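Local coordinates for protein paenibacillus xanthan lyase (Paenibacillus, PDB 6F2P) that is a xanthan lyase that probably removes the terminal mannose of xanthan side chains by beta-elimination, at residues A[360-372]-A[376-390]. Sequence-based numbering, arbitrary orientation.
Sequences ELVKYKQFSGMDR and LRPGFGFGLSMFSSR
The Arg372 guanidinium has Ser385 OG over the centre of one face, 3.2 Å from Arg372 CZ. Met386 O lies at its edge, in plane, where NH1 makes only a weak bond. The same NH1 also binds Asp371 O, and NE binds Met279 O. Ser385 OG bonds to Thr407 O. The Arg390 guanidinium has Ser388 OG over one face, toward its rim. At its edge NH2 forms a salt bridge to Asp371 OD1 (2.9 Å), the two planes 88° apart. Water 2, also at that edge, joins Arg390 NE to Asp371 OD1 and Ser368 O. Arg390 NH1 continues to Ser455 O. Asp371 OD2 takes the Ser388 hydroxyl on its syn lone pair, OG to OD2 2.5 Å. Ser388 OG also accepts from Arg390 N, an ST turn. Asp371 O accepts from Met386 N at 3.2 Å.

The Arg377 guanidinium has Val362 CG1 over one face, 3.6 Å from NH1. Arg377 NE bonds to Asp490 O and NH1 to Gln465 OE1. With CG anti to the backbone N (chi1 -163°), the extended Glu360 chain places OE1 where Gly379 N, in the type II turn 377-380, donates a hydrogen bond (2.9 Å) from above the carboxylate plane, 44° out of it. Lys363 and Leu376 form an antiparallel hydrogen-bonded pair.

Asp371 and Arg372 face Phe367 in a G1 beta bulge. These contacts join strands 363-367, 372-377 and 380-385 of an antiparallel beta meander in the family 8 lyase super-sandwich domain.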
loop_
_atom_site.group_PDB
_atom_site.type_symbol
_atom_site.label_atom_id
_atom_site.label_comp_id
_atom_site.label_asym_id
_atom_site.label_seq_id
_atom_site.Cartn_x
_atom_site.Cartn_y
_atom_site.Cartn_z
ATOM N N GLU A 360 -5.136 18.286 -18.847
ATOM C CA GLU A 360 -5.128 16.880 -18.482
ATOM C C GLU A 360 -3.975 16.587 -17.515
ATOM O O GLU A 360 -2.844 17.029 -17.731
ATOM C CB GLU A 360 -4.972 16.045 -19.748
ATOM C CG GLU A 360 -5.347 14.598 -19.611
ATOM C CD GLU A 360 -5.525 13.943 -20.964
ATOM O OE1 GLU A 360 -6.545 13.237 -21.155
ATOM O OE2 GLU A 360 -4.646 14.151 -21.834
ATOM N N LEU A 361 -4.275 15.856 -16.445
ATOM C CA LEU A 361 -3.262 15.420 -15.493
ATOM C C LEU A 361 -2.753 14.035 -15.892
ATOM O O LEU A 361 -3.538 13.143 -16.219
ATOM C CB LEU A 361 -3.838 15.396 -14.070
ATOM C CG LEU A 361 -2.921 14.991 -12.909
ATOM C CD1 LEU A 361 -1.797 16.006 -12.703
ATOM C CD2 LEU A 361 -3.711 14.792 -11.620
ATOM N N VAL A 362 -1.436 13.865 -15.872
ATOM C CA VAL A 362 -0.818 12.596 -16.243
ATOM C C VAL A 362 0.123 12.128 -15.142
ATOM O O VAL A 362 1.129 12.782 -14.882
ATOM C CB VAL A 362 -0.002 12.724 -17.546
ATOM C CG1 VAL A 362 0.774 11.435 -17.822
ATOM C CG2 VAL A 362 -0.912 13.071 -18.710
ATOM N N LYS A 363 -0.214 11.015 -14.492
ATOM C CA LYS A 363 0.628 10.449 -13.435
ATOM C C LYS A 363 0.095 9.102 -12.981
ATOM O O LYS A 363 -1.084 8.811 -13.136
ATOM C CB LYS A 363 0.736 11.382 -12.216
ATOM C CG LYS A 363 -0.560 11.544 -11.423
ATOM C CD LYS A 363 -0.327 12.183 -10.054
ATOM C CE LYS A 363 0.080 13.646 -10.166
ATOM N NZ LYS A 363 0.433 14.209 -8.835
ATOM N N TYR A 364 0.982 8.280 -12.430
ATOM C CA TYR A 364 0.584 7.052 -11.754
ATOM C C TYR A 364 0.768 7.257 -10.257
ATOM O O TYR A 364 1.683 7.977 -9.838
ATOM C CB TYR A 364 1.426 5.865 -12.225
ATOM C CG TYR A 364 1.069 4.573 -11.519
ATOM C CD1 TYR A 364 0.005 3.793 -11.959
ATOM C CD2 TYR A 364 1.781 4.143 -10.403
ATOM C CE1 TYR A 364 -0.341 2.621 -11.313
ATOM C CE2 TYR A 364 1.442 2.978 -9.749
ATOM C CZ TYR A 364 0.378 2.221 -10.211
ATOM O OH TYR A 364 0.033 1.048 -9.580
ATOM N N LYS A 365 -0.093 6.641 -9.448
ATOM C CA LYS A 365 0.016 6.798 -8.001
ATOM C C LYS A 365 -0.494 5.584 -7.237
ATOM O O LYS A 365 -1.653 5.192 -7.385
ATOM C CB LYS A 365 -0.701 8.074 -7.542
ATOM C CG LYS A 365 -0.377 8.500 -6.110
ATOM C CD LYS A 365 -0.832 9.925 -5.830
ATOM C CE LYS A 365 -0.547 10.342 -4.392
ATOM N NZ LYS A 365 0.913 10.289 -4.079
ATOM N N GLN A 366 0.377 4.987 -6.423
ATOM C CA GLN A 366 0.001 3.835 -5.606
ATOM C C GLN A 366 -0.438 4.261 -4.210
ATOM O O GLN A 366 0.340 4.871 -3.471
ATOM C CB GLN A 366 1.156 2.847 -5.476
ATOM C CG GLN A 366 0.757 1.461 -4.991
ATOM C CD GLN A 366 0.430 0.519 -6.144
ATOM O OE1 GLN A 366 1.029 0.612 -7.215
ATOM N NE2 GLN A 366 -0.530 -0.382 -5.936
ATOM N N PHE A 367 -1.672 3.917 -3.849
ATOM C CA PHE A 367 -2.204 4.234 -2.532
ATOM C C PHE A 367 -2.138 3.009 -1.633
ATOM O O PHE A 367 -3.145 2.340 -1.374
ATOM C CB PHE A 367 -3.630 4.769 -2.659
ATOM C CG PHE A 367 -3.731 5.989 -3.526
ATOM C CD1 PHE A 367 -3.554 7.250 -2.991
ATOM C CD2 PHE A 367 -3.961 5.873 -4.881
ATOM C CE1 PHE A 367 -3.630 8.375 -3.787
ATOM C CE2 PHE A 367 -4.035 6.995 -5.687
ATOM C CZ PHE A 367 -3.870 8.249 -5.139
ATOM N N SER A 368 -0.933 2.724 -1.156
ATOM C CA SER A 368 -0.664 1.519 -0.387
ATOM C C SER A 368 -1.399 1.464 0.951
ATOM O O SER A 368 -1.618 0.385 1.502
ATOM C CB SER A 368 0.839 1.401 -0.149
ATOM O OG SER A 368 1.507 1.158 -1.371
ATOM N N GLY A 369 -1.758 2.629 1.479
ATOM C CA GLY A 369 -2.449 2.700 2.754
ATOM C C GLY A 369 -3.911 2.277 2.699
ATOM O O GLY A 369 -4.527 2.037 3.737
ATOM N N MET A 370 -4.469 2.180 1.496
ATOM C CA MET A 370 -5.861 1.783 1.354
ATOM C C MET A 370 -6.097 0.822 0.190
ATOM O O MET A 370 -7.210 0.736 -0.334
ATOM C CB MET A 370 -6.747 3.015 1.200
ATOM C CG MET A 370 -6.499 3.774 -0.077
ATOM S SD MET A 370 -7.452 5.293 -0.106
ATOM C CE MET A 370 -6.999 5.948 -1.699
ATOM N N ASP A 371 -5.054 0.097 -0.205
ATOM C CA ASP A 371 -5.148 -0.867 -1.302
ATOM C C ASP A 371 -5.828 -0.313 -2.559
ATOM O O ASP A 371 -6.777 -0.910 -3.070
ATOM C CB ASP A 371 -5.851 -2.148 -0.839
ATOM C CG ASP A 371 -5.057 -2.905 0.225
ATOM O OD1 ASP A 371 -3.850 -2.601 0.417
ATOM O OD2 ASP A 371 -5.649 -3.810 0.865
ATOM N N ARG A 372 -5.349 0.832 -3.040
ATOM C CA ARG A 372 -5.898 1.445 -4.248
ATOM C C ARG A 372 -4.775 1.905 -5.162
ATOM O O ARG A 372 -3.643 2.108 -4.721
ATOM C CB ARG A 372 -6.792 2.639 -3.908
ATOM C CG ARG A 372 -8.031 2.292 -3.109
ATOM C CD ARG A 372 -9.033 1.519 -3.952
ATOM N NE ARG A 372 -10.350 1.438 -3.315
ATOM C CZ ARG A 372 -10.761 0.423 -2.561
ATOM N NH1 ARG A 372 -9.960 -0.618 -2.339
ATOM N NH2 ARG A 372 -11.977 0.447 -2.028
ATOM N N LEU A 376 -3.269 7.649 -14.560
ATOM C CA LEU A 376 -3.784 8.740 -15.365
ATOM C C LEU A 376 -2.849 8.965 -16.556
ATOM O O LEU A 376 -1.677 9.317 -16.390
ATOM C CB LEU A 376 -3.921 10.008 -14.526
ATOM C CG LEU A 376 -4.770 9.922 -13.254
ATOM C CD1 LEU A 376 -4.637 11.204 -12.447
ATOM C CD2 LEU A 376 -6.231 9.655 -13.571
ATOM N N ARG A 377 -3.382 8.734 -17.752
ATOM C CA ARG A 377 -2.648 8.874 -18.994
ATOM C C ARG A 377 -3.397 9.849 -19.879
ATOM O O ARG A 377 -4.556 10.162 -19.616
ATOM C CB ARG A 377 -2.554 7.523 -19.701
ATOM C CG ARG A 377 -1.818 6.468 -18.907
ATOM C CD ARG A 377 -0.429 6.921 -18.563
ATOM N NE ARG A 377 0.305 7.337 -19.749
ATOM C CZ ARG A 377 1.506 7.911 -19.721
ATOM N NH1 ARG A 377 2.100 8.139 -18.559
ATOM N NH2 ARG A 377 2.109 8.262 -20.854
ATOM N N PRO A 378 -2.734 10.354 -20.928
ATOM C CA PRO A 378 -3.496 11.171 -21.873
ATOM C C PRO A 378 -4.584 10.348 -22.562
ATOM O O PRO A 378 -4.279 9.382 -23.256
ATOM C CB PRO A 378 -2.435 11.634 -22.875
ATOM C CG PRO A 378 -1.269 10.701 -22.683
ATOM C CD PRO A 378 -1.294 10.324 -21.242
ATOM N N GLY A 379 -5.841 10.724 -22.351
ATOM C CA GLY A 379 -6.959 10.044 -22.976
ATOM C C GLY A 379 -7.791 9.164 -22.050
ATOM O O GLY A 379 -8.952 8.869 -22.348
ATOM N N PHE A 380 -7.217 8.728 -20.932
ATOM C CA PHE A 380 -7.975 7.889 -20.012
ATOM C C PHE A 380 -7.479 7.914 -18.568
ATOM O O PHE A 380 -6.357 8.318 -18.281
ATOM C CB PHE A 380 -8.039 6.448 -20.520
ATOM C CG PHE A 380 -6.698 5.764 -20.591
ATOM C CD1 PHE A 380 -5.875 5.926 -21.701
ATOM C CD2 PHE A 380 -6.267 4.948 -19.559
ATOM C CE1 PHE A 380 -4.652 5.294 -21.778
ATOM C CE2 PHE A 380 -5.041 4.309 -19.628
ATOM C CZ PHE A 380 -4.228 4.485 -20.741
ATOM N N GLY A 381 -8.350 7.489 -17.662
ATOM C CA GLY A 381 -7.994 7.312 -16.272
ATOM C C GLY A 381 -8.358 5.893 -15.899
ATOM O O GLY A 381 -9.280 5.310 -16.466
ATOM N N PHE A 382 -7.628 5.327 -14.951
ATOM C CA PHE A 382 -7.831 3.945 -14.573
ATOM C C PHE A 382 -7.732 3.819 -13.066
ATOM O O PHE A 382 -6.721 4.175 -12.467
ATOM C CB PHE A 382 -6.773 3.075 -15.240
ATOM C CG PHE A 382 -6.968 1.600 -15.030
ATOM C CD1 PHE A 382 -7.989 0.919 -15.684
ATOM C CD2 PHE A 382 -6.112 0.886 -14.204
ATOM C CE1 PHE A 382 -8.156 -0.449 -15.511
ATOM C CE2 PHE A 382 -6.273 -0.480 -14.025
ATOM C CZ PHE A 382 -7.295 -1.147 -14.681
ATOM N N GLY A 383 -8.794 3.318 -12.455
ATOM C CA GLY A 383 -8.821 3.128 -11.022
ATOM C C GLY A 383 -8.755 1.653 -10.705
ATOM O O GLY A 383 -9.323 0.832 -11.431
ATOM N N LEU A 384 -8.063 1.309 -9.626
ATOM C CA LEU A 384 -7.929 -0.091 -9.261
ATOM C C LEU A 384 -8.308 -0.304 -7.802
ATOM O O LEU A 384 -7.744 0.331 -6.899
ATOM C CB LEU A 384 -6.507 -0.563 -9.530
ATOM C CG LEU A 384 -6.250 -2.055 -9.377
ATOM C CD1 LEU A 384 -6.978 -2.838 -10.453
ATOM C CD2 LEU A 384 -4.784 -2.299 -9.461
ATOM N N SER A 385 -9.267 -1.200 -7.580
ATOM C CA SER A 385 -9.833 -1.403 -6.249
ATOM C C SER A 385 -9.582 -2.801 -5.688
ATOM O O SER A 385 -10.120 -3.795 -6.181
ATOM C CB SER A 385 -11.331 -1.115 -6.260
ATOM O OG SER A 385 -11.894 -1.385 -4.990
ATOM N N MET A 386 -8.779 -2.868 -4.636
ATOM C CA MET A 386 -8.392 -4.141 -4.063
ATOM C C MET A 386 -8.757 -4.205 -2.586
ATOM O O MET A 386 -9.199 -3.215 -1.999
ATOM C CB MET A 386 -6.878 -4.323 -4.196
ATOM C CG MET A 386 -6.359 -4.229 -5.610
ATOM S SD MET A 386 -4.558 -4.175 -5.694
ATOM C CE MET A 386 -4.227 -2.459 -5.271
ATOM N N PHE A 387 -8.562 -5.376 -1.989
ATOM C CA PHE A 387 -8.575 -5.488 -0.542
ATOM C C PHE A 387 -7.632 -6.589 -0.074
ATOM O O PHE A 387 -7.189 -7.417 -0.865
ATOM C CB PHE A 387 -10.002 -5.618 0.022
ATOM C CG PHE A 387 -10.566 -7.014 0.006
ATOM C CD1 PHE A 387 -11.118 -7.547 -1.149
ATOM C CD2 PHE A 387 -10.608 -7.768 1.167
ATOM C CE1 PHE A 387 -11.664 -8.828 -1.155
ATOM C CE2 PHE A 387 -11.159 -9.043 1.169
ATOM C CZ PHE A 387 -11.686 -9.569 0.004
ATOM N N SER A 388 -7.297 -6.561 1.209
ATOM C CA SER A 388 -6.285 -7.450 1.749
ATOM C C SER A 388 -6.640 -7.779 3.182
ATOM O O SER A 388 -7.775 -7.589 3.605
ATOM C CB SER A 388 -4.926 -6.756 1.727
ATOM O OG SER A 388 -4.947 -5.583 2.527
ATOM N N SER A 389 -5.660 -8.251 3.936
ATOM C CA SER A 389 -5.857 -8.476 5.355
ATOM C C SER A 389 -5.760 -7.161 6.126
ATOM O O SER A 389 -5.907 -7.144 7.350
ATOM C CB SER A 389 -4.820 -9.459 5.879
ATOM O OG SER A 389 -3.521 -8.919 5.733
ATOM N N ARG A 390 -5.504 -6.067 5.412
ATOM C CA ARG A 390 -5.429 -4.745 6.031
ATOM C C ARG A 390 -6.649 -3.872 5.713
ATOM O O ARG A 390 -6.997 -2.965 6.476
ATOM C CB ARG A 390 -4.185 -4.006 5.562
ATOM C CG ARG A 390 -2.879 -4.708 5.811
ATOM C CD ARG A 390 -1.756 -3.922 5.154
ATOM N NE ARG A 390 -1.985 -3.766 3.719
ATOM C CZ ARG A 390 -1.569 -4.624 2.791
ATOM N NH1 ARG A 390 -0.888 -5.715 3.131
ATOM N NH2 ARG A 390 -1.837 -4.386 1.516
HETATM O O HOH W 1 -6.722 11.565 -18.854
HETATM O O HOH W 2 -3.143 -1.383 2.656
#